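Local structure of alpha-L-rhamnosidase (Klebsiella oxytoca, 4XHC) at residues A[408-420]-A[441-454]. The protein probably hydrolyses terminal alpha-L-rhamnose residues from rhamnosides, as a family GH78 glycosidase that binds rhamnose. Residues are numbered along the deposited sequence; the frame is centred on the assembly and turned at random.
Sequences ALDALWDPQQGFY and VGTPQQRREIMRNL. With SO4 (sulfate ion), chain D.
Trp413 and Phe419, on the two strands of a short antiparallel hairpin, receive side-chain amides from helix 444-456. The hairpin follows helix 391-412 in the six-hairpin glycosidase domain, the (alpha/alpha)6 barrel of GH78 enzymes. An Asx turn at Asp414 and a G1 beta bulge at Gly418 and Phe419 shape it.

Gln446 NE2 stands over the centre of the Trp413 ring, 3.5 Å above its plane. The amide is steeply tilted, its plane 68° from the ring. Gln446 reaches across because CG lies anti to the backbone N (chi1 -176°) and the chain runs on extended. The Trp413 ring turns its edge to Tyr420, setting CE3 over the centre of the phenol face. Ile450 CD1 fills the angle between these rings, 3.7 Å from both Trp413 CZ3 and Tyr420 CE2.

At the other end, the Asn453 amide lies nearly flat on Phe419, the planes 14° apart. Its ND2 sits over the ring centre. Leu454 CD2 packs obliquely against Phe419 CE1, and Gln433 of helix 430-438 touches Phe419 and Leu454. Asn453 ND2 also donates to Gln417 O at 3.2 Å, in the carbonyl plane and on a lone pair. A weak second bond goes to Gly418 O. Together they hold the amide against the turn.

Near the helix start, Val441 CG1 meets Leu409 CG at 3.8 Å. Thr443 caps the helix through Gln446 N. A water bridges the segments, accepting from Tyr420 OH at 2.7 Å and donating to Val441 O at 2.7 Å.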
ATOM      1  N   ALA A 408      -5.236  54.745 -13.351  1.00 49.47           N
ATOM      2  CA  ALA A 408      -4.158  54.200 -12.545  1.00 48.93           C
ATOM      3  C   ALA A 408      -3.281  55.313 -11.976  1.00 49.45           C
ATOM      4  O   ALA A 408      -2.994  55.328 -10.780  1.00 49.47           O
ATOM      5  CB  ALA A 408      -3.323  53.235 -13.366  1.00 49.76           C
ATOM      6  N   LEU A 409      -2.856  56.241 -12.827  1.00 50.97           N
ATOM      7  CA  LEU A 409      -2.100  57.407 -12.368  1.00 53.96           C
ATOM      8  C   LEU A 409      -2.853  58.246 -11.338  1.00 55.98           C
ATOM      9  O   LEU A 409      -2.293  58.622 -10.324  1.00 55.81           O
ATOM     10  CB  LEU A 409      -1.737  58.318 -13.532  1.00 58.12           C
ATOM     11  CG  LEU A 409      -0.542  57.946 -14.396  1.00 59.49           C
ATOM     12  CD1 LEU A 409      -0.419  58.979 -15.515  1.00 62.79           C
ATOM     13  CD2 LEU A 409       0.733  57.875 -13.568  1.00 58.22           C
ATOM     14  N   ASP A 410      -4.114  58.561 -11.600  1.00 60.02           N
ATOM     15  CA  ASP A 410      -4.865  59.446 -10.704  1.00 63.04           C
ATOM     16  C   ASP A 410      -5.102  58.828  -9.333  1.00 57.91           C
ATOM     17  O   ASP A 410      -4.903  59.474  -8.321  1.00 56.61           O
ATOM     18  CB  ASP A 410      -6.209  59.865 -11.322  1.00 68.06           C
ATOM     19  CG  ASP A 410      -6.060  60.970 -12.385  1.00 75.51           C
ATOM     20  OD1 ASP A 410      -4.985  61.082 -13.042  1.00 78.12           O
ATOM     21  OD2 ASP A 410      -7.037  61.727 -12.567  1.00 78.85           O
ATOM     22  N   ALA A 411      -5.522  57.576  -9.305  1.00 55.06           N
ATOM     23  CA  ALA A 411      -5.943  56.960  -8.066  1.00 53.92           C
ATOM     24  C   ALA A 411      -4.810  56.254  -7.330  1.00 50.31           C
ATOM     25  O   ALA A 411      -4.836  56.203  -6.116  1.00 48.21           O
ATOM     26  CB  ALA A 411      -7.090  55.991  -8.319  1.00 54.80           C
ATOM     27  N   LEU A 412      -3.828  55.719  -8.052  1.00 48.06           N
ATOM     28  CA  LEU A 412      -2.822  54.845  -7.436  1.00 46.66           C
ATOM     29  C   LEU A 412      -1.405  55.426  -7.263  1.00 46.28           C
ATOM     30  O   LEU A 412      -0.663  54.983  -6.388  1.00 46.52           O
ATOM     31  CB  LEU A 412      -2.727  53.533  -8.217  1.00 46.05           C
ATOM     32  CG  LEU A 412      -4.034  52.806  -8.526  1.00 46.16           C
ATOM     33  CD1 LEU A 412      -3.748  51.518  -9.285  1.00 45.91           C
ATOM     34  CD2 LEU A 412      -4.810  52.524  -7.250  1.00 45.89           C
ATOM     35  N   TRP A 413      -1.013  56.394  -8.075  1.00 45.97           N
ATOM     36  CA  TRP A 413       0.347  56.922  -7.986  1.00 47.19           C
ATOM     37  C   TRP A 413       0.508  57.839  -6.770  1.00 48.94           C
ATOM     38  O   TRP A 413      -0.322  58.718  -6.539  1.00 48.83           O
ATOM     39  CB  TRP A 413       0.699  57.662  -9.275  1.00 48.66           C
ATOM     40  CG  TRP A 413       2.053  58.261  -9.288  1.00 50.42           C
ATOM     41  CD1 TRP A 413       2.350  59.581  -9.366  1.00 52.18           C
ATOM     42  CD2 TRP A 413       3.310  57.566  -9.222  1.00 51.25           C
ATOM     43  NE1 TRP A 413       3.711  59.764  -9.353  1.00 53.81           N
ATOM     44  CE2 TRP A 413       4.328  58.546  -9.271  1.00 52.40           C
ATOM     45  CE3 TRP A 413       3.676  56.215  -9.136  1.00 49.87           C
ATOM     46  CZ2 TRP A 413       5.691  58.225  -9.232  1.00 52.53           C
ATOM     47  CZ3 TRP A 413       5.038  55.893  -9.097  1.00 50.83           C
ATOM     48  CH2 TRP A 413       6.027  56.902  -9.145  1.00 52.12           C
ATOM     49  N   ASP A 414       1.572  57.620  -5.994  1.00 50.04           N
ATOM     50  CA  ASP A 414       1.936  58.499  -4.865  1.00 52.56           C
ATOM     51  C   ASP A 414       3.324  59.118  -5.087  1.00 53.46           C
ATOM     52  O   ASP A 414       4.350  58.472  -4.833  1.00 52.70           O
ATOM     53  CB  ASP A 414       1.915  57.742  -3.530  1.00 52.29           C
ATOM     54  CG  ASP A 414       2.197  58.642  -2.326  1.00 54.90           C
ATOM     55  OD1 ASP A 414       2.368  59.873  -2.466  1.00 61.06           O
ATOM     56  OD2 ASP A 414       2.238  58.116  -1.213  1.00 56.00           O
ATOM     57  N   PRO A 415       3.352  60.375  -5.548  1.00 53.90           N
ATOM     58  CA  PRO A 415       4.572  61.117  -5.870  1.00 55.90           C
ATOM     59  C   PRO A 415       5.572  61.225  -4.738  1.00 56.24           C
ATOM     60  O   PRO A 415       6.764  61.235  -5.001  1.00 56.36           O
ATOM     61  CB  PRO A 415       4.062  62.526  -6.196  1.00 59.39           C
ATOM     62  CG  PRO A 415       2.632  62.352  -6.550  1.00 59.06           C
ATOM     63  CD  PRO A 415       2.140  61.180  -5.766  1.00 55.96           C
ATOM     64  N   GLN A 416       5.092  61.337  -3.505  1.00 57.81           N
ATOM     65  CA  GLN A 416       5.979  61.514  -2.357  1.00 62.25           C
ATOM     66  C   GLN A 416       6.773  60.255  -2.072  1.00 60.39           C
ATOM     67  O   GLN A 416       7.915  60.334  -1.647  1.00 62.23           O
ATOM     68  CB  GLN A 416       5.203  61.899  -1.109  1.00 65.80           C
ATOM     69  CG  GLN A 416       4.452  63.208  -1.251  1.00 70.59           C
ATOM     70  CD  GLN A 416       3.208  63.249  -0.390  1.00 73.98           C
ATOM     71  OE1 GLN A 416       3.023  64.169   0.415  1.00 76.47           O
ATOM     72  NE2 GLN A 416       2.346  62.244  -0.548  1.00 72.60           N
ATOM     73  N   GLN A 417       6.165  59.099  -2.308  1.00 59.68           N
ATOM     74  CA  GLN A 417       6.837  57.804  -2.119  1.00 58.10           C
ATOM     75  C   GLN A 417       7.499  57.267  -3.398  1.00 54.89           C
ATOM     76  O   GLN A 417       8.399  56.435  -3.318  1.00 53.54           O
ATOM     77  CB  GLN A 417       5.848  56.765  -1.597  1.00 57.18           C
ATOM     78  CG  GLN A 417       5.409  56.991  -0.156  1.00 58.69           C
ATOM     79  CD  GLN A 417       4.626  55.823   0.389  1.00 58.48           C
ATOM     80  OE1 GLN A 417       5.181  54.965   1.080  1.00 61.43           O
ATOM     81  NE2 GLN A 417       3.349  55.740   0.027  1.00 56.52           N
ATOM     82  N   GLY A 418       7.062  57.754  -4.561  1.00 53.60           N
ATOM     83  CA  GLY A 418       7.599  57.317  -5.858  1.00 51.83           C
ATOM     84  C   GLY A 418       7.193  55.905  -6.220  1.00 49.06           C
ATOM     85  O   GLY A 418       7.887  55.238  -6.979  1.00 47.58           O
ATOM     86  N   PHE A 419       6.056  55.471  -5.675  1.00 47.68           N
ATOM     87  CA  PHE A 419       5.516  54.131  -5.885  1.00 45.44           C
ATOM     88  C   PHE A 419       3.998  54.223  -6.046  1.00 44.54           C
ATOM     89  O   PHE A 419       3.378  55.209  -5.654  1.00 45.51           O
ATOM     90  CB  PHE A 419       5.796  53.215  -4.678  1.00 44.42           C
ATOM     91  CG  PHE A 419       7.227  52.754  -4.546  1.00 44.40           C
ATOM     92  CD1 PHE A 419       7.880  52.130  -5.604  1.00 44.67           C
ATOM     93  CD2 PHE A 419       7.911  52.895  -3.343  1.00 44.60           C
ATOM     94  CE1 PHE A 419       9.201  51.695  -5.474  1.00 44.58           C
ATOM     95  CE2 PHE A 419       9.230  52.456  -3.209  1.00 45.07           C
ATOM     96  CZ  PHE A 419       9.874  51.854  -4.277  1.00 44.18           C
ATOM     97  N   TYR A 420       3.407  53.186  -6.621  1.00 43.23           N
ATOM     98  CA  TYR A 420       1.961  53.049  -6.641  1.00 43.56           C
ATOM     99  C   TYR A 420       1.491  52.423  -5.321  1.00 43.59           C
ATOM    100  O   TYR A 420       2.141  51.524  -4.789  1.00 42.68           O
ATOM    101  CB  TYR A 420       1.512  52.183  -7.827  1.00 44.01           C
ATOM    102  CG  TYR A 420       1.799  52.771  -9.199  1.00 44.55           C
ATOM    103  CD1 TYR A 420       0.932  53.695  -9.781  1.00 45.45           C
ATOM    104  CD2 TYR A 420       2.929  52.390  -9.919  1.00 44.30           C
ATOM    105  CE1 TYR A 420       1.188  54.225 -11.036  1.00 46.81           C
ATOM    106  CE2 TYR A 420       3.197  52.917 -11.172  1.00 44.98           C
ATOM    107  CZ  TYR A 420       2.322  53.828 -11.732  1.00 47.49           C
ATOM    108  OH  TYR A 420       2.588  54.348 -12.984  1.00 49.68           O
ATOM    109  N   VAL A 441       2.143  52.175 -17.937  1.00 51.50           N
ATOM    110  CA  VAL A 441       1.473  53.367 -17.417  1.00 50.68           C
ATOM    111  C   VAL A 441       2.536  54.449 -17.262  1.00 51.22           C
ATOM    112  O   VAL A 441       3.664  54.148 -16.888  1.00 52.54           O
ATOM    113  CB  VAL A 441       0.799  53.078 -16.059  1.00 47.90           C
ATOM    114  CG1 VAL A 441       0.232  54.345 -15.447  1.00 48.81           C
ATOM    115  CG2 VAL A 441      -0.295  52.029 -16.210  1.00 46.68           C
ATOM    116  N   GLY A 442       2.189  55.699 -17.563  1.00 52.36           N
ATOM    117  CA  GLY A 442       3.121  56.813 -17.391  1.00 52.69           C
ATOM    118  C   GLY A 442       4.131  56.912 -18.513  1.00 55.08           C
ATOM    119  O   GLY A 442       3.859  56.496 -19.624  1.00 56.49           O
ATOM    120  N   THR A 443       5.298  57.483 -18.226  1.00 57.10           N
ATOM    121  CA  THR A 443       6.328  57.684 -19.254  1.00 60.36           C
ATOM    122  C   THR A 443       7.475  56.701 -19.072  1.00 59.51           C
ATOM    123  O   THR A 443       7.652  56.158 -17.976  1.00 55.91           O
ATOM    124  CB  THR A 443       6.900  59.110 -19.206  1.00 63.07           C
ATOM    125  OG1 THR A 443       7.369  59.381 -17.876  1.00 65.00           O
ATOM    126  CG2 THR A 443       5.843  60.115 -19.584  1.00 64.20           C
ATOM    127  N   PRO A 444       8.270  56.475 -20.139  1.00 63.14           N
ATOM    128  CA  PRO A 444       9.429  55.574 -20.043  1.00 62.98           C
ATOM    129  C   PRO A 444      10.417  55.953 -18.939  1.00 63.02           C
ATOM    130  O   PRO A 444      10.920  55.071 -18.234  1.00 61.38           O
ATOM    131  CB  PRO A 444      10.091  55.704 -21.419  1.00 65.27           C
ATOM    132  CG  PRO A 444       8.987  56.104 -22.331  1.00 66.64           C
ATOM    133  CD  PRO A 444       8.102  56.994 -21.511  1.00 65.85           C
ATOM    134  N   GLN A 445      10.675  57.249 -18.776  1.00 66.36           N
ATOM    135  CA  GLN A 445      11.609  57.697 -17.753  1.00 67.76           C
ATOM    136  C   GLN A 445      10.981  57.611 -16.330  1.00 65.14           C
ATOM    137  O   GLN A 445      11.694  57.328 -15.370  1.00 64.46           O
ATOM    138  CB  GLN A 445      12.254  59.045 -18.141  1.00 72.74           C
ATOM    139  CG  GLN A 445      11.391  60.278 -18.056  1.00 76.00           C
ATOM    140  CD  GLN A 445      12.210  61.549 -18.243  1.00 81.87           C
ATOM    141  OE1 GLN A 445      11.972  62.316 -19.179  1.00 88.13           O
ATOM    142  NE2 GLN A 445      13.192  61.771 -17.366  1.00 81.42           N
ATOM    143  N   GLN A 446       9.658  57.760 -16.197  1.00 63.61           N
ATOM    144  CA  GLN A 446       9.003  57.537 -14.903  1.00 62.91           C
ATOM    145  C   GLN A 446       9.198  56.074 -14.476  1.00 59.80           C
ATOM    146  O   GLN A 446       9.492  55.770 -13.305  1.00 57.35           O
ATOM    147  CB  GLN A 446       7.501  57.884 -14.953  1.00 67.60           C
ATOM    148  CG  GLN A 446       6.752  57.756 -13.596  1.00 72.03           C
ATOM    149  CD  GLN A 446       5.223  57.646 -13.721  1.00 73.81           C
ATOM    150  OE1 GLN A 446       4.656  57.935 -14.776  1.00 81.56           O
ATOM    151  NE2 GLN A 446       4.558  57.219 -12.646  1.00 70.78           N
ATOM    152  N   ARG A 447       9.026  55.176 -15.442  1.00 57.98           N
ATOM    153  CA  ARG A 447       9.118  53.740 -15.208  1.00 54.04           C
ATOM    154  C   ARG A 447      10.528  53.289 -14.854  1.00 52.52           C
ATOM    155  O   ARG A 447      10.717  52.429 -14.009  1.00 49.59           O
ATOM    156  CB  ARG A 447       8.609  52.991 -16.438  1.00 56.25           C
ATOM    157  CG  ARG A 447       7.090  52.955 -16.528  1.00 56.58           C
ATOM    158  CD  ARG A 447       6.583  52.205 -17.758  1.00 58.42           C
ATOM    159  NE  ARG A 447       6.000  53.116 -18.747  1.00 61.38           N
ATOM    160  CZ  ARG A 447       6.316  53.156 -20.032  1.00 65.42           C
ATOM    161  NH1 ARG A 447       7.214  52.319 -20.545  1.00 68.95           N
ATOM    162  NH2 ARG A 447       5.723  54.041 -20.816  1.00 68.78           N
ATOM    163  N   ARG A 448      11.523  53.870 -15.507  1.00 53.74           N
ATOM    164  CA  ARG A 448      12.908  53.592 -15.165  1.00 53.97           C
ATOM    165  C   ARG A 448      13.214  54.093 -13.747  1.00 53.30           C
ATOM    166  O   ARG A 448      13.854  53.386 -12.978  1.00 52.64           O
ATOM    167  CB  ARG A 448      13.841  54.221 -16.194  1.00 56.86           C
ATOM    168  CG  ARG A 448      15.262  53.692 -16.166  1.00 58.48           C
ATOM    169  CD  ARG A 448      16.041  54.288 -17.310  1.00 63.37           C
ATOM    170  NE  ARG A 448      17.487  54.156 -17.120  1.00 65.74           N
ATOM    171  CZ  ARG A 448      18.301  53.398 -17.864  1.00 67.81           C
ATOM    172  NH1 ARG A 448      17.845  52.654 -18.878  1.00 68.45           N
ATOM    173  NH2 ARG A 448      19.598  53.383 -17.595  1.00 69.33           N
ATOM    174  N   GLU A 449      12.746  55.298 -13.409  1.00 55.68           N
ATOM    175  CA  GLU A 449      12.832  55.843 -12.031  1.00 55.22           C
ATOM    176  C   GLU A 449      12.182  54.933 -10.977  1.00 51.29           C
ATOM    177  O   GLU A 449      12.678  54.851  -9.853  1.00 51.68           O
ATOM    178  CB  GLU A 449      12.170  57.252 -11.934  1.00 57.40           C
ATOM    179  CG  GLU A 449      12.891  58.415 -12.650  1.00 62.81           C
ATOM    180  CD  GLU A 449      12.060  59.712 -12.754  1.00 64.48           C
ATOM    181  OE1 GLU A 449      12.483  60.636 -13.499  1.00 64.89           O
ATOM    182  OE2 GLU A 449      10.985  59.811 -12.112  1.00 63.63           O
ATOM    183  N   ILE A 450      11.092  54.254 -11.326  1.00 48.29           N
ATOM    184  CA  ILE A 450      10.463  53.301 -10.397  1.00 47.27           C
ATOM    185  C   ILE A 450      11.348  52.067 -10.126  1.00 46.35           C
ATOM    186  O   ILE A 450      11.442  51.606  -8.985  1.00 44.05           O
ATOM    187  CB  ILE A 450       9.065  52.855 -10.892  1.00 47.11           C
ATOM    188  CG1 ILE A 450       8.066  54.002 -10.760  1.00 47.33           C
ATOM    189  CG2 ILE A 450       8.540  51.651 -10.104  1.00 46.89           C
ATOM    190  CD1 ILE A 450       6.813  53.805 -11.582  1.00 47.39           C
ATOM    191  N   MET A 451      11.995  51.539 -11.164  1.00 47.77           N
ATOM    192  CA  MET A 451      12.839  50.361 -11.010  1.00 48.35           C
ATOM    193  C   MET A 451      14.092  50.696 -10.203  1.00 49.60           C
ATOM    194  O   MET A 451      14.567  49.866  -9.425  1.00 50.21           O
ATOM    195  CB  MET A 451      13.233  49.774 -12.365  1.00 50.48           C
ATOM    196  CG  MET A 451      12.071  49.394 -13.275  1.00 50.75           C
ATOM    197  SD  MET A 451      10.807  48.307 -12.584  1.00 51.33           S
ATOM    198  CE  MET A 451      11.750  46.812 -12.279  1.00 52.69           C
ATOM    199  N   ARG A 452      14.617  51.909 -10.377  1.00 51.46           N
ATOM    200  CA  ARG A 452      15.692  52.424  -9.516  1.00 54.03           C
ATOM    201  C   ARG A 452      15.238  52.612  -8.074  1.00 53.45           C
ATOM    202  O   ARG A 452      16.018  52.428  -7.144  1.00 54.74           O
ATOM    203  CB  ARG A 452      16.213  53.774 -10.017  1.00 55.73           C
ATOM    204  CG  ARG A 452      16.987  53.723 -11.310  1.00 57.43           C
ATOM    205  CD  ARG A 452      18.165  52.778 -11.187  1.00 58.94           C
ATOM    206  NE  ARG A 452      19.100  52.925 -12.292  1.00 61.99           N
ATOM    207  CZ  ARG A 452      20.072  52.060 -12.569  1.00 63.28           C
ATOM    208  NH1 ARG A 452      20.255  50.971 -11.821  1.00 63.19           N
ATOM    209  NH2 ARG A 452      20.865  52.278 -13.608  1.00 65.13           N
ATOM    210  N   ASN A 453      13.978  52.975  -7.896  1.00 52.94           N
ATOM    211  CA  ASN A 453      13.427  53.165  -6.569  1.00 54.94           C
ATOM    212  C   ASN A 453      13.288  51.828  -5.806  1.00 51.99           C
ATOM    213  O   ASN A 453      13.467  51.788  -4.592  1.00 52.67           O
ATOM    214  CB  ASN A 453      12.082  53.896  -6.674  1.00 57.95           C
ATOM    215  CG  ASN A 453      11.728  54.668  -5.427  1.00 64.27           C
ATOM    216  OD1 ASN A 453      12.589  54.967  -4.610  1.00 72.68           O
ATOM    217  ND2 ASN A 453      10.453  54.990  -5.268  1.00 66.36           N
ATOM    218  N   LEU A 454      12.993  50.738  -6.510  1.00 48.78           N
ATOM    219  CA  LEU A 454      12.964  49.409  -5.885  1.00 46.29           C
ATOM    220  C   LEU A 454      14.336  48.986  -5.382  1.00 47.15           C
ATOM    221  O   LEU A 454      14.457  48.361  -4.333  1.00 51.16           O
ATOM    222  CB  LEU A 454      12.494  48.359  -6.868  1.00 45.27           C
ATOM    223  CG  LEU A 454      11.065  48.488  -7.409  1.00 44.49           C
ATOM    224  CD1 LEU A 454      10.860  47.499  -8.539  1.00 45.82           C
ATOM    225  CD2 LEU A 454      10.022  48.250  -6.336  1.00 44.40           C
TER
HETATM  226  S   SO4 D 901      19.785  55.849 -14.618  1.00 62.24           S
HETATM  227  O1  SO4 D 901      21.084  56.223 -15.202  1.00 59.09           O
HETATM  228  O2  SO4 D 901      19.903  56.111 -13.160  1.00 59.21           O
HETATM  229  O3  SO4 D 901      18.739  56.617 -15.316  1.00 64.91           O
HETATM  230  O4  SO4 D 901      19.379  54.452 -14.883  1.00 65.15           O
HETATM  231  O   HOH W   1       4.222  52.960 -14.551  1.00 46.45           O